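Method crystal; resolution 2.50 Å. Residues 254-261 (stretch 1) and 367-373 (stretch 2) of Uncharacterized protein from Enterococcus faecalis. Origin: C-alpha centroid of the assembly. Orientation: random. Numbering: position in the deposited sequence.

Stretch 1 254-261: STIVTTMC
Stretch 2 (367-373) TGIDVLK

How are the two backbones held together? They meet in a single beta bridge between Ile256 and Asp370, whose CA atoms lie 4.6 Å apart, flanked by the pairs Thr255 with Val371 and Val257 with Ile369, each 5.5 Å between CA atoms. Two hydrogen bonds frame the bridge: Val257 N donates to Ile369 O at 2.8 Å, almost straight at 176°, and Val371 N donates to Thr255 O at 2.9 Å and 156°. The same two oxygens also receive CA-H...O contacts, Ile256 CA to Ile369 O at 3.4 Å and Asp370 CA to Thr255 O at 3.5 Å. The register runs in opposite senses, yet the touching parts as a whole point 117° apart. Ile256 (phi/psi -86/133) and Asp370 (-108/115) are extended, whereas Thr255 turns at -104/26 and Val371 is already helical at -42/-47.

What do the polar side chains add? Thr255, chi1 p, points its CA-to-CB bond toward stretch 2, and its OG1 donates to Asp370 OD2 at 2.8 Å. Asp370, chi1 t with chi2 161°, starts sideways, but its end comes nearer. It is the N-cap of the helix that begins at Val371: OD2 accepts from Leu372 N at 2.6 Å and, weakly, from Lys373 N at 3.5 Å. One carboxylate oxygen therefore ties the helix start to the neighbouring stretch. Within stretch 1, Ser254 OG (chi1 t) accepts from Ile256 N at 3.1 Å, bracing the approach to the bridge.

Which apolar side chains pack across the contact? Val257, chi1 t, points toward stretch 2 and sets its CG2 3.7 Å from Ile369 CG2 and 4.2 Å from Val371 CG2, with Val371 also t. Ile369, chi1 m and chi2 t, reaches further along stretch 1, where its CD1 lies 4.0 Å from CE of Met260. That residue is selenomethionine, with rotamer m, t, m. These buried groups add apolar packing beside the bridge, within a total of 392 Å² buried over both stretches.

Why does Gly368 suit its place? Its phi/psi of 90/69 would jam a CB against the carbonyl oxygen of the preceding residue, which by itself calls for glycine. Ile256 adds to the restriction: with chi1 m and chi2 t, its CG2 sits 3.7 Å from Gly368 CA, and an ideal CB on Gly368 would come within a tight 3.2 Å of Ile256 CD1.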

# COMPACT_ATOMS: atom_id res chain seq x y z
N SER B 254 -3.94 8.34 36.31
CA SER B 254 -4.49 8.12 34.95
C SER B 254 -5.39 6.88 34.78
O SER B 254 -5.05 5.77 35.20
CB SER B 254 -3.38 8.07 33.90
OG SER B 254 -3.87 7.53 32.67
N THR B 255 -6.52 7.06 34.11
CA THR B 255 -7.45 5.95 33.88
C THR B 255 -7.36 5.44 32.45
O THR B 255 -8.33 4.90 31.92
CB THR B 255 -8.90 6.36 34.17
OG1 THR B 255 -9.35 7.36 33.23
CG2 THR B 255 -9.02 6.91 35.61
N ILE B 256 -6.20 5.63 31.81
CA ILE B 256 -6.03 5.14 30.46
C ILE B 256 -5.58 3.69 30.43
O ILE B 256 -4.66 3.29 31.15
CB ILE B 256 -5.05 6.03 29.66
CG1 ILE B 256 -5.56 7.47 29.66
CG2 ILE B 256 -4.88 5.51 28.24
CD1 ILE B 256 -5.04 8.31 28.53
N VAL B 257 -6.25 2.90 29.59
CA VAL B 257 -5.89 1.50 29.38
C VAL B 257 -4.56 1.39 28.65
O VAL B 257 -4.43 1.93 27.58
CB VAL B 257 -6.95 0.78 28.54
CG1 VAL B 257 -6.53 -0.64 28.28
CG2 VAL B 257 -8.27 0.78 29.26
N THR B 258 -3.58 0.71 29.20
CA THR B 258 -2.31 0.62 28.47
C THR B 258 -1.95 -0.76 27.93
O THR B 258 -0.86 -0.95 27.39
CB THR B 258 -1.18 1.11 29.32
OG1 THR B 258 -1.12 0.32 30.51
CG2 THR B 258 -1.44 2.55 29.70
N THR B 259 -2.88 -1.71 28.07
CA THR B 259 -2.72 -3.08 27.59
C THR B 259 -4.12 -3.72 27.42
O THR B 259 -4.97 -3.66 28.33
CB THR B 259 -1.96 -3.97 28.63
OG1 THR B 259 -0.60 -3.53 28.78
CG2 THR B 259 -1.98 -5.44 28.23
N MSE B 260 -4.36 -4.36 26.29
CA MSE B 260 -5.48 -5.28 26.20
C MSE B 260 -4.89 -6.53 25.61
O MSE B 260 -4.21 -6.47 24.59
CB MSE B 260 -6.62 -4.74 25.34
CG MSE B 260 -7.41 -3.63 26.00
SE MSE B 260 -9.05 -3.09 25.04
CE MSE B 260 -8.17 -2.86 23.29
N CYS B 261 -5.12 -7.66 26.27
CA CYS B 261 -4.55 -8.91 25.79
C CYS B 261 -5.34 -10.10 26.29
O CYS B 261 -6.13 -9.99 27.22
CB CYS B 261 -3.08 -9.04 26.20
SG CYS B 261 -2.85 -9.05 27.98
N THR B 367 -7.34 7.76 20.41
CA THR B 367 -6.32 7.31 21.34
C THR B 367 -6.67 7.48 22.81
O THR B 367 -7.17 8.53 23.21
CB THR B 367 -5.05 8.12 21.14
OG1 THR B 367 -5.02 8.64 19.82
CG2 THR B 367 -3.83 7.28 21.39
N GLY B 368 -6.35 6.46 23.61
CA GLY B 368 -6.43 6.56 25.05
C GLY B 368 -7.80 6.15 25.55
O GLY B 368 -8.58 6.99 26.00
N ILE B 369 -8.07 4.86 25.43
CA ILE B 369 -9.25 4.23 26.00
C ILE B 369 -9.28 4.50 27.48
O ILE B 369 -8.37 4.09 28.21
CB ILE B 369 -9.22 2.70 25.84
CG1 ILE B 369 -9.32 2.33 24.36
CG2 ILE B 369 -10.38 2.11 26.59
CD1 ILE B 369 -8.67 1.03 23.98
N ASP B 370 -10.33 5.18 27.91
CA ASP B 370 -10.43 5.68 29.24
C ASP B 370 -11.46 4.86 30.01
O ASP B 370 -12.67 4.88 29.70
CB ASP B 370 -10.82 7.15 29.19
CG ASP B 370 -11.17 7.72 30.55
OD1 ASP B 370 -11.15 8.96 30.68
OD2 ASP B 370 -11.46 6.94 31.50
N VAL B 371 -10.97 4.14 31.02
CA VAL B 371 -11.80 3.31 31.87
C VAL B 371 -13.11 3.97 32.26
O VAL B 371 -14.18 3.37 32.18
CB VAL B 371 -11.03 2.95 33.15
CG1 VAL B 371 -12.01 2.73 34.29
CG2 VAL B 371 -10.19 1.72 32.92
N LEU B 372 -13.03 5.23 32.68
CA LEU B 372 -14.17 5.96 33.21
C LEU B 372 -15.25 6.14 32.13
O LEU B 372 -16.44 6.00 32.39
CB LEU B 372 -13.68 7.32 33.70
CG LEU B 372 -14.34 8.10 34.83
CD1 LEU B 372 -14.26 7.35 36.15
CD2 LEU B 372 -13.65 9.44 34.96
N LYS B 373 -14.84 6.46 30.92
CA LYS B 373 -15.81 6.67 29.86
C LYS B 373 -16.39 5.36 29.34
O LYS B 373 -17.54 5.32 28.89
CB LYS B 373 -15.21 7.50 28.72
CG LYS B 373 -14.67 8.87 29.14
CD LYS B 373 -14.15 9.64 27.94
CE LYS B 373 -13.37 10.87 28.37
NZ LYS B 373 -12.53 11.35 27.25